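Local coordinates for protein methylglyoxal reductase (NADPH-dependent) (Candida albicans SC5314, PDB 6KWS) that probably reduces methylglyoxal, using NADPH as the hydride donor, at residues Lys67-His72 with Leu108-Asn113; Ser134-Ala137 with Ile142-Glu145; Lys208-Thr213 with Ile221-Pro226. The protein carries 1 engineered substitution. All blocks are in the same frame, centred on the assembly; numbering follows the deposited sequence.

Interaction 1 (Lys67-His72 with Leu108-Asn113); sequences KVLQKH and LQAIYN
L69 reaches across to A110 and I111 and joins two helices of the Rossmann fold: helix 66-71, which precedes strand 75-80, and helix 92-114, which follows it. The two run against the same face of the central sheet, and the backbones come nearest at L69 and I111, whose CA atoms are 7.2 Å apart. From L69 the CB bond already points toward the partner helix, but CB and CG only carry the chain forward. At the branch the second torsion, 169°, sets CD1 anti to CA, so this methyl reaches farthest while CD2 turns aside. CD1 lies 3.4 Å from A110 O and 3.6 Å from I111 N, resting on the peptide link between those two residues. It also meets A110 CB at 3.9 Å, and the small methyl side chain of alanine suits a place where a leucine must settle on the helix backbone. F114, further along helix 92-114, touches L69 as well. The side chains that meet are apolar, and no hydrogen bond crosses the buried contact. Just past the end of helix 66-71, H72 bonds through its ring nitrogens to E54 and E74; two glutamate partners would probably favour a protonated imidazole. On the other helix I111 holds CG1 beside its own backbone N (chi1 -58°), and from there CG1 meets L69 CD1 at 3.9 Å.

Interaction 2 (Ser134-Ala137 with Ile142-Glu145); sequences SKEA and IITE
K135 and E136 close over I143 from the end of a short helix, where the chain leaves helix 133-136 through a short loop and returns as strand 142-143. That strand pairs in parallel with strand 306-307, apart from the central Rossmann sheet. K135 comes first, its CB pointing toward the strand. Its aliphatic part runs past I143 in the opposite direction, CD lying 3.7 Å from I143 CG1. A lysine suits this rim because its methylenes can cover an isoleucine while the ammonium stays in polar surroundings: NZ makes a weak hydrogen bond of 3.3 Å to I142 O and a salt bridge to D147. The next residue, E136, starts away from the strand. CG stands anti to the backbone N (chi1 166°) and the chain then bends at chi2 (89°), bringing the carboxylate back toward I143, the two side chains crossing at about a right angle. OE2 is hydrogen-bonded to the Y127 hydroxyl and OE1 pairs with R267, so two partners fix the carboxylate beside an apolar neighbour. The helix finishes here, A137 being the first residue to leave helical angles. I143 itself is buried, its CG1 against K135 and its terminal methyl against E136: CD1 lies 4.0 Å from E136 CA and 3.9 Å from E136 OE2.

Interaction 3 (Lys208-Thr213 with Ile221-Pro226); sequences KQSLNT and ILKLKP
K223 stretches from just past helix 216-222 toward Q209 and S210, in the loop that leads to the start of that same helix. The closer part of this surface contact is the meeting of K223 CE with Q209 O, 3.9 Å apart, a van der Waals approach of a methylene to a carbonyl. K223 reaches there because its chain is nearly straight through chi2 (179°) and bends only at chi4 (148°). The ammonium end is looser: NZ lies 4.2 Å from S210 OG, too long for a hydrogen bond, and no hydrogen bond crosses between the segments. A third residue brings them together instead. E216, in the first turn of the helix, takes K223 NZ in a salt bridge through OE2, while its OE1 has weak hydrogen bonds with L211 N and S210 OG. A lysine is apt here, since the long chain can span the gap and its charge answers the glutamate. Q209 O has a firmer partner in N219 ND2, also on the helix. Q209 and K223 lie on the exposed side; the buried side belongs to L211. The loop enters helix 216-222 through T213, whose OG1 caps S215 N, and the unit packs on two further helices, with L211 on I334 and L222 on V331 of helix 323-337, and I221 and L222 against helix 270-280.

The three contacts follow one another along the chain without nesting, and none touches another. Interactions 1 and 3 lie on opposite sides of the chain's centre, their own centres 40 Å apart. Interaction 2 is 36 Å from interaction 1 and 30 Å from interaction 3, centre to centre, with nearest atoms about 17 Å away in both cases. Interaction 1 approaches the cofactor region: side chain to side chain, A110 is about 10 Å from V59 and I111 about 11 Å from L81, both NADPH-binding residues, although no cofactor is bound here. The other two lie away from these sites, interaction 2 beside a small accessory sheet and interaction 3 beside helices 270-280 and 323-337.

Interaction 1 (Lys67-His72 with Leu108-Asn113)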
loop_
_atom_site.group_PDB
_atom_site.type_symbol
_atom_site.label_atom_id
_atom_site.label_comp_id
_atom_site.label_asym_id
_atom_site.label_seq_id
_atom_site.Cartn_x
_atom_site.Cartn_y
_atom_site.Cartn_z
ATOM N N LYS A 67 -11.288 4.694 21.983
ATOM C CA LYS A 67 -12.259 5.776 22.075
ATOM C C LYS A 67 -13.015 5.955 20.761
ATOM O O LYS A 67 -14.237 6.170 20.766
ATOM C CB LYS A 67 -11.545 7.063 22.512
ATOM C CG LYS A 67 -12.213 8.361 22.129
ATOM C CD LYS A 67 -11.370 9.558 22.585
ATOM C CE LYS A 67 -12.035 10.895 22.226
ATOM N NZ LYS A 67 -11.143 12.076 22.387
ATOM N N VAL A 68 -12.334 5.804 19.626
ATOM C CA VAL A 68 -13.049 5.898 18.359
ATOM C C VAL A 68 -13.944 4.674 18.146
ATOM O O VAL A 68 -15.058 4.793 17.620
ATOM C CB VAL A 68 -12.055 6.103 17.202
ATOM C CG1 VAL A 68 -10.977 5.047 17.255
ATOM C CG2 VAL A 68 -12.777 6.078 15.862
ATOM N N LEU A 69 -13.497 3.490 18.573
ATOM C CA LEU A 69 -14.352 2.308 18.451
ATOM C C LEU A 69 -15.590 2.401 19.340
ATOM O O LEU A 69 -16.685 1.986 18.933
ATOM C CB LEU A 69 -13.567 1.042 18.777
ATOM C CG LEU A 69 -12.853 0.514 17.536
ATOM C CD1 LEU A 69 -11.857 -0.577 17.901
ATOM C CD2 LEU A 69 -13.873 0.045 16.480
ATOM N N GLN A 70 -15.444 2.935 20.555
ATOM C CA GLN A 70 -16.594 3.041 21.447
ATOM C C GLN A 70 -17.577 4.108 20.974
ATOM O O GLN A 70 -18.791 3.875 20.956
ATOM C CB GLN A 70 -16.131 3.334 22.868
ATOM C CG GLN A 70 -15.439 2.175 23.552
ATOM C CD GLN A 70 -14.441 2.660 24.571
ATOM O OE1 GLN A 70 -14.443 3.835 24.934
ATOM N NE2 GLN A 70 -13.542 1.772 24.995
ATOM N N LYS A 71 -17.082 5.280 20.580
ATOM C CA LYS A 71 -17.975 6.339 20.124
ATOM C C LYS A 71 -18.742 5.982 18.859
ATOM O O LYS A 71 -19.785 6.591 18.598
ATOM C CB LYS A 71 -17.191 7.602 19.854
ATOM C CG LYS A 71 -16.852 8.355 21.063
ATOM C CD LYS A 71 -16.106 9.604 20.667
ATOM C CE LYS A 71 -15.288 10.073 21.839
ATOM N NZ LYS A 71 -15.681 9.374 23.109
ATOM N N HIS A 72 -18.241 5.052 18.043
ATOM C CA HIS A 72 -18.896 4.766 16.769
ATOM C C HIS A 72 -19.255 3.292 16.643
ATOM O O HIS A 72 -18.776 2.592 15.741
ATOM C CB HIS A 72 -18.013 5.198 15.596
ATOM C CG HIS A 72 -17.782 6.671 15.538
ATOM N ND1 HIS A 72 -18.629 7.531 14.872
ATOM C CD2 HIS A 72 -16.811 7.442 16.082
ATOM C CE1 HIS A 72 -18.181 8.768 14.998
ATOM N NE2 HIS A 72 -17.082 8.742 15.733
ATOM N N LEU A 108 -5.717 -4.769 16.608
ATOM C CA LEU A 108 -6.687 -5.859 16.620
ATOM C C LEU A 108 -7.269 -6.072 18.012
ATOM O O LEU A 108 -8.449 -6.422 18.154
ATOM C CB LEU A 108 -6.035 -7.136 16.118
ATOM C CG LEU A 108 -5.680 -7.121 14.643
ATOM C CD1 LEU A 108 -4.835 -8.336 14.374
ATOM C CD2 LEU A 108 -6.936 -7.107 13.762
ATOM N N GLN A 109 -6.456 -5.870 19.058
ATOM C CA GLN A 109 -6.993 -5.969 20.412
ATOM C C GLN A 109 -8.111 -4.951 20.643
ATOM O O GLN A 109 -9.169 -5.294 21.187
ATOM C CB GLN A 109 -5.879 -5.806 21.445
ATOM C CG GLN A 109 -6.355 -6.096 22.862
ATOM C CD GLN A 109 -6.338 -7.583 23.178
ATOM O OE1 GLN A 109 -5.347 -8.267 22.920
ATOM N NE2 GLN A 109 -7.456 -8.100 23.702
ATOM N N ALA A 110 -7.915 -3.699 20.212
ATOM C CA ALA A 110 -8.990 -2.720 20.360
ATOM C C ALA A 110 -10.242 -3.172 19.620
ATOM O O ALA A 110 -11.355 -3.082 20.149
ATOM C CB ALA A 110 -8.540 -1.344 19.876
ATOM N N ILE A 111 -10.082 -3.686 18.402
ATOM C CA ILE A 111 -11.258 -4.164 17.693
ATOM C C ILE A 111 -11.867 -5.345 18.432
ATOM O O ILE A 111 -13.093 -5.509 18.461
ATOM C CB ILE A 111 -10.892 -4.503 16.237
ATOM C CG1 ILE A 111 -10.312 -3.254 15.561
ATOM C CG2 ILE A 111 -12.110 -5.042 15.470
ATOM C CD1 ILE A 111 -9.582 -3.534 14.263
ATOM N N TYR A 112 -11.032 -6.160 19.070
ATOM C CA TYR A 112 -11.544 -7.304 19.814
ATOM C C TYR A 112 -12.405 -6.858 20.995
ATOM O O TYR A 112 -13.544 -7.310 21.148
ATOM C CB TYR A 112 -10.379 -8.161 20.284
ATOM C CG TYR A 112 -10.786 -9.513 20.797
ATOM C CD1 TYR A 112 -10.441 -9.917 22.085
ATOM C CD2 TYR A 112 -11.498 -10.392 19.996
ATOM C CE1 TYR A 112 -10.794 -11.155 22.561
ATOM C CE2 TYR A 112 -11.859 -11.640 20.463
ATOM C CZ TYR A 112 -11.503 -12.014 21.749
ATOM O OH TYR A 112 -11.853 -13.251 22.232
ATOM N N ASN A 113 -11.884 -5.954 21.830
ATOM C CA ASN A 113 -12.630 -5.518 23.008
ATOM C C ASN A 113 -13.846 -4.681 22.617
ATOM O O ASN A 113 -14.983 -5.004 22.987
ATOM C CB ASN A 113 -11.715 -4.735 23.956
ATOM C CG ASN A 113 -10.495 -5.538 24.390
ATOM O OD1 ASN A 113 -10.512 -6.761 24.381
ATOM N ND2 ASN A 113 -9.423 -4.843 24.757
#

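Interaction 2 (Ser134-Ala137 with Ile142-Glu145)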
loop_
_atom_site.group_PDB
_atom_site.type_symbol
_atom_site.label_atom_id
_atom_site.label_comp_id
_atom_site.label_asym_id
_atom_site.label_seq_id
_atom_site.Cartn_x
_atom_site.Cartn_y
_atom_site.Cartn_z
ATOM N N SER A 134 15.455 -14.815 -2.079
ATOM C CA SER A 134 16.056 -15.827 -2.950
ATOM C C SER A 134 15.050 -16.357 -3.969
ATOM O O SER A 134 15.427 -16.706 -5.094
ATOM C CB SER A 134 16.612 -16.983 -2.126
ATOM O OG SER A 134 15.563 -17.877 -1.775
ATOM N N LYS A 135 13.772 -16.420 -3.602
ATOM C CA LYS A 135 12.766 -16.882 -4.548
ATOM C C LYS A 135 12.443 -15.825 -5.603
ATOM O O LYS A 135 12.332 -16.154 -6.793
ATOM C CB LYS A 135 11.492 -17.292 -3.811
ATOM C CG LYS A 135 11.006 -18.630 -4.247
ATOM C CD LYS A 135 9.562 -18.619 -4.620
ATOM C CE LYS A 135 8.800 -19.517 -3.663
ATOM N NZ LYS A 135 8.130 -20.635 -4.361
ATOM N N GLU A 136 12.285 -14.563 -5.187
ATOM C CA GLU A 136 11.955 -13.489 -6.124
ATOM C C GLU A 136 13.007 -13.356 -7.222
ATOM O O GLU A 136 12.688 -12.966 -8.356
ATOM C CB GLU A 136 11.803 -12.169 -5.357
ATOM C CG GLU A 136 11.785 -10.915 -6.216
ATOM C CD GLU A 136 10.382 -10.541 -6.677
ATOM O OE1 GLU A 136 10.127 -9.352 -6.996
ATOM O OE2 GLU A 136 9.526 -11.445 -6.724
ATOM N N ALA A 137 14.254 -13.702 -6.917
ATOM C CA ALA A 137 15.350 -13.603 -7.864
ATOM C C ALA A 137 15.505 -14.840 -8.740
ATOM O O ALA A 137 16.499 -14.930 -9.470
ATOM C CB ALA A 137 16.658 -13.337 -7.114
ATOM N N ILE A 142 7.621 -19.727 -9.130
ATOM C CA ILE A 142 6.272 -19.161 -9.126
ATOM C C ILE A 142 5.928 -18.703 -7.714
ATOM O O ILE A 142 6.170 -19.437 -6.748
ATOM C CB ILE A 142 5.227 -20.175 -9.599
ATOM C CG1 ILE A 142 5.488 -20.596 -11.036
ATOM C CG2 ILE A 142 3.862 -19.557 -9.500
ATOM C CD1 ILE A 142 4.474 -21.592 -11.540
ATOM N N ILE A 143 5.356 -17.502 -7.584
ATOM C CA ILE A 143 5.006 -16.942 -6.281
ATOM C C ILE A 143 3.521 -16.607 -6.241
ATOM O O ILE A 143 3.022 -15.880 -7.111
ATOM C CB ILE A 143 5.831 -15.697 -5.950
ATOM C CG1 ILE A 143 7.316 -16.041 -5.935
ATOM C CG2 ILE A 143 5.381 -15.145 -4.615
ATOM C CD1 ILE A 143 8.210 -14.875 -5.511
ATOM N N THR A 144 2.832 -17.108 -5.204
ATOM C CA THR A 144 1.379 -17.020 -5.029
ATOM C C THR A 144 1.049 -16.495 -3.634
ATOM O O THR A 144 1.929 -16.269 -2.799
ATOM C CB THR A 144 0.698 -18.386 -5.217
ATOM O OG1 THR A 144 1.016 -19.223 -4.092
ATOM C CG2 THR A 144 1.152 -19.053 -6.532
ATOM N N GLU A 145 -0.250 -16.347 -3.371
ATOM C CA GLU A 145 -0.715 -15.852 -2.082
ATOM C C GLU A 145 -0.324 -16.767 -0.915
ATOM O O GLU A 145 -0.346 -16.324 0.242
ATOM C CB GLU A 145 -2.231 -15.671 -2.129
ATOM C CG GLU A 145 -2.734 -14.731 -3.224
ATOM C CD GLU A 145 -2.963 -15.402 -4.590
ATOM O OE1 GLU A 145 -3.511 -14.723 -5.504
ATOM O OE2 GLU A 145 -2.598 -16.593 -4.754
#

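Interaction 3 (Lys208-Thr213 with Ile221-Pro226)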
loop_
_atom_site.group_PDB
_atom_site.type_symbol
_atom_site.label_atom_id
_atom_site.label_comp_id
_atom_site.label_asym_id
_atom_site.label_seq_id
_atom_site.Cartn_x
_atom_site.Cartn_y
_atom_site.Cartn_z
ATOM N N LYS A 208 4.753 17.307 -3.360
ATOM C CA LYS A 208 5.962 17.961 -2.957
ATOM C C LYS A 208 7.044 17.622 -3.957
ATOM O O LYS A 208 6.817 16.959 -4.992
ATOM C CB LYS A 208 6.351 17.518 -1.549
ATOM C CG LYS A 208 5.948 16.072 -1.280
ATOM C CD LYS A 208 5.932 15.706 0.195
ATOM C CE LYS A 208 7.273 15.971 0.847
ATOM N NZ LYS A 208 7.156 15.988 2.333
ATOM N N GLN A 209 8.240 18.027 -3.590
ATOM C CA GLN A 209 9.392 17.942 -4.456
ATOM C C GLN A 209 9.938 16.543 -4.536
ATOM O O GLN A 209 10.414 16.115 -5.586
ATOM C CB GLN A 209 10.457 18.839 -3.882
ATOM C CG GLN A 209 11.449 19.301 -4.883
ATOM C CD GLN A 209 10.791 20.439 -5.628
ATOM O OE1 GLN A 209 9.704 20.873 -5.289
ATOM N NE2 GLN A 209 11.519 20.980 -6.596
ATOM N N SER A 210 9.975 15.893 -3.387
ATOM C CA SER A 210 10.341 14.507 -3.186
ATOM C C SER A 210 9.067 13.822 -2.713
ATOM O O SER A 210 8.490 14.214 -1.691
ATOM C CB SER A 210 11.455 14.399 -2.146
ATOM O OG SER A 210 12.160 13.188 -2.307
ATOM N N LEU A 211 8.562 12.887 -3.509
ATOM C CA LEU A 211 7.428 12.084 -3.071
ATOM C C LEU A 211 7.869 11.206 -1.910
ATOM O O LEU A 211 8.958 10.614 -1.928
ATOM C CB LEU A 211 6.874 11.228 -4.217
ATOM C CG LEU A 211 6.506 11.874 -5.566
ATOM C CD1 LEU A 211 5.424 11.073 -6.267
ATOM C CD2 LEU A 211 6.075 13.322 -5.411
ATOM N N ASN A 212 7.038 11.144 -0.880
ATOM C CA ASN A 212 7.337 10.251 0.230
ATOM C C ASN A 212 6.845 8.823 -0.031
ATOM O O ASN A 212 7.043 7.940 0.814
ATOM C CB ASN A 212 6.758 10.828 1.534
ATOM C CG ASN A 212 7.621 11.974 2.111
ATOM O OD1 ASN A 212 8.827 12.065 1.841
ATOM N ND2 ASN A 212 6.998 12.842 2.911
ATOM N N THR A 213 6.263 8.577 -1.215
ATOM C CA THR A 213 5.661 7.317 -1.618
ATOM C C THR A 213 6.621 6.511 -2.490
ATOM O O THR A 213 7.794 6.855 -2.673
ATOM C CB THR A 213 4.350 7.536 -2.396
ATOM O OG1 THR A 213 4.633 7.722 -3.798
ATOM C CG2 THR A 213 3.573 8.749 -1.874
ATOM N N ILE A 221 13.673 9.284 -11.617
ATOM C CA ILE A 221 14.000 9.354 -13.043
ATOM C C ILE A 221 13.959 10.798 -13.539
ATOM O O ILE A 221 14.834 11.234 -14.300
ATOM C CB ILE A 221 13.047 8.478 -13.873
ATOM C CG1 ILE A 221 13.108 7.003 -13.463
ATOM C CG2 ILE A 221 13.327 8.662 -15.341
ATOM C CD1 ILE A 221 14.471 6.421 -13.493
ATOM N N LEU A 222 12.938 11.561 -13.137
ATOM C CA LEU A 222 12.775 12.912 -13.671
ATOM C C LEU A 222 13.885 13.862 -13.249
ATOM O O LEU A 222 14.008 14.936 -13.840
ATOM C CB LEU A 222 11.428 13.507 -13.252
ATOM C CG LEU A 222 10.208 12.750 -13.764
ATOM C CD1 LEU A 222 8.921 13.375 -13.297
ATOM C CD2 LEU A 222 10.252 12.693 -15.262
ATOM N N LYS A 223 14.697 13.510 -12.256
ATOM C CA LYS A 223 15.782 14.381 -11.830
ATOM C C LYS A 223 17.130 13.995 -12.427
ATOM O O LYS A 223 18.151 14.543 -12.019
ATOM C CB LYS A 223 15.881 14.397 -10.309
ATOM C CG LYS A 223 14.606 14.828 -9.625
ATOM C CD LYS A 223 14.816 14.795 -8.135
ATOM C CE LYS A 223 13.515 14.615 -7.402
ATOM N NZ LYS A 223 13.783 13.839 -6.161
ATOM N N LEU A 224 17.161 13.080 -13.379
ATOM C CA LEU A 224 18.414 12.717 -14.018
ATOM C C LEU A 224 18.716 13.643 -15.192
ATOM O O LEU A 224 17.815 14.086 -15.909
ATOM C CB LEU A 224 18.360 11.269 -14.498
ATOM C CG LEU A 224 18.045 10.285 -13.381
ATOM C CD1 LEU A 224 18.020 8.858 -13.915
ATOM C CD2 LEU A 224 19.048 10.451 -12.234
ATOM N N LYS A 225 20.020 13.934 -15.382
ATOM C CA LYS A 225 20.619 14.638 -16.511
ATOM C C LYS A 225 20.944 13.652 -17.640
ATOM O O LYS A 225 21.185 12.465 -17.383
ATOM C CB LYS A 225 21.890 15.363 -16.062
ATOM C CG LYS A 225 21.794 16.029 -14.683
ATOM C CD LYS A 225 22.851 17.117 -14.513
ATOM C CE LYS A 225 22.276 18.364 -13.811
ATOM N NZ LYS A 225 21.391 19.229 -14.653
ATOM N N PRO A 226 20.973 14.129 -18.912
ATOM C CA PRO A 226 21.031 13.215 -20.070
ATOM C C PRO A 226 22.114 12.138 -20.088
ATOM O O PRO A 226 21.931 11.113 -20.763
ATOM C CB PRO A 226 21.210 14.186 -21.247
ATOM C CG PRO A 226 20.436 15.373 -20.829
ATOM C CD PRO A 226 20.699 15.517 -19.339
#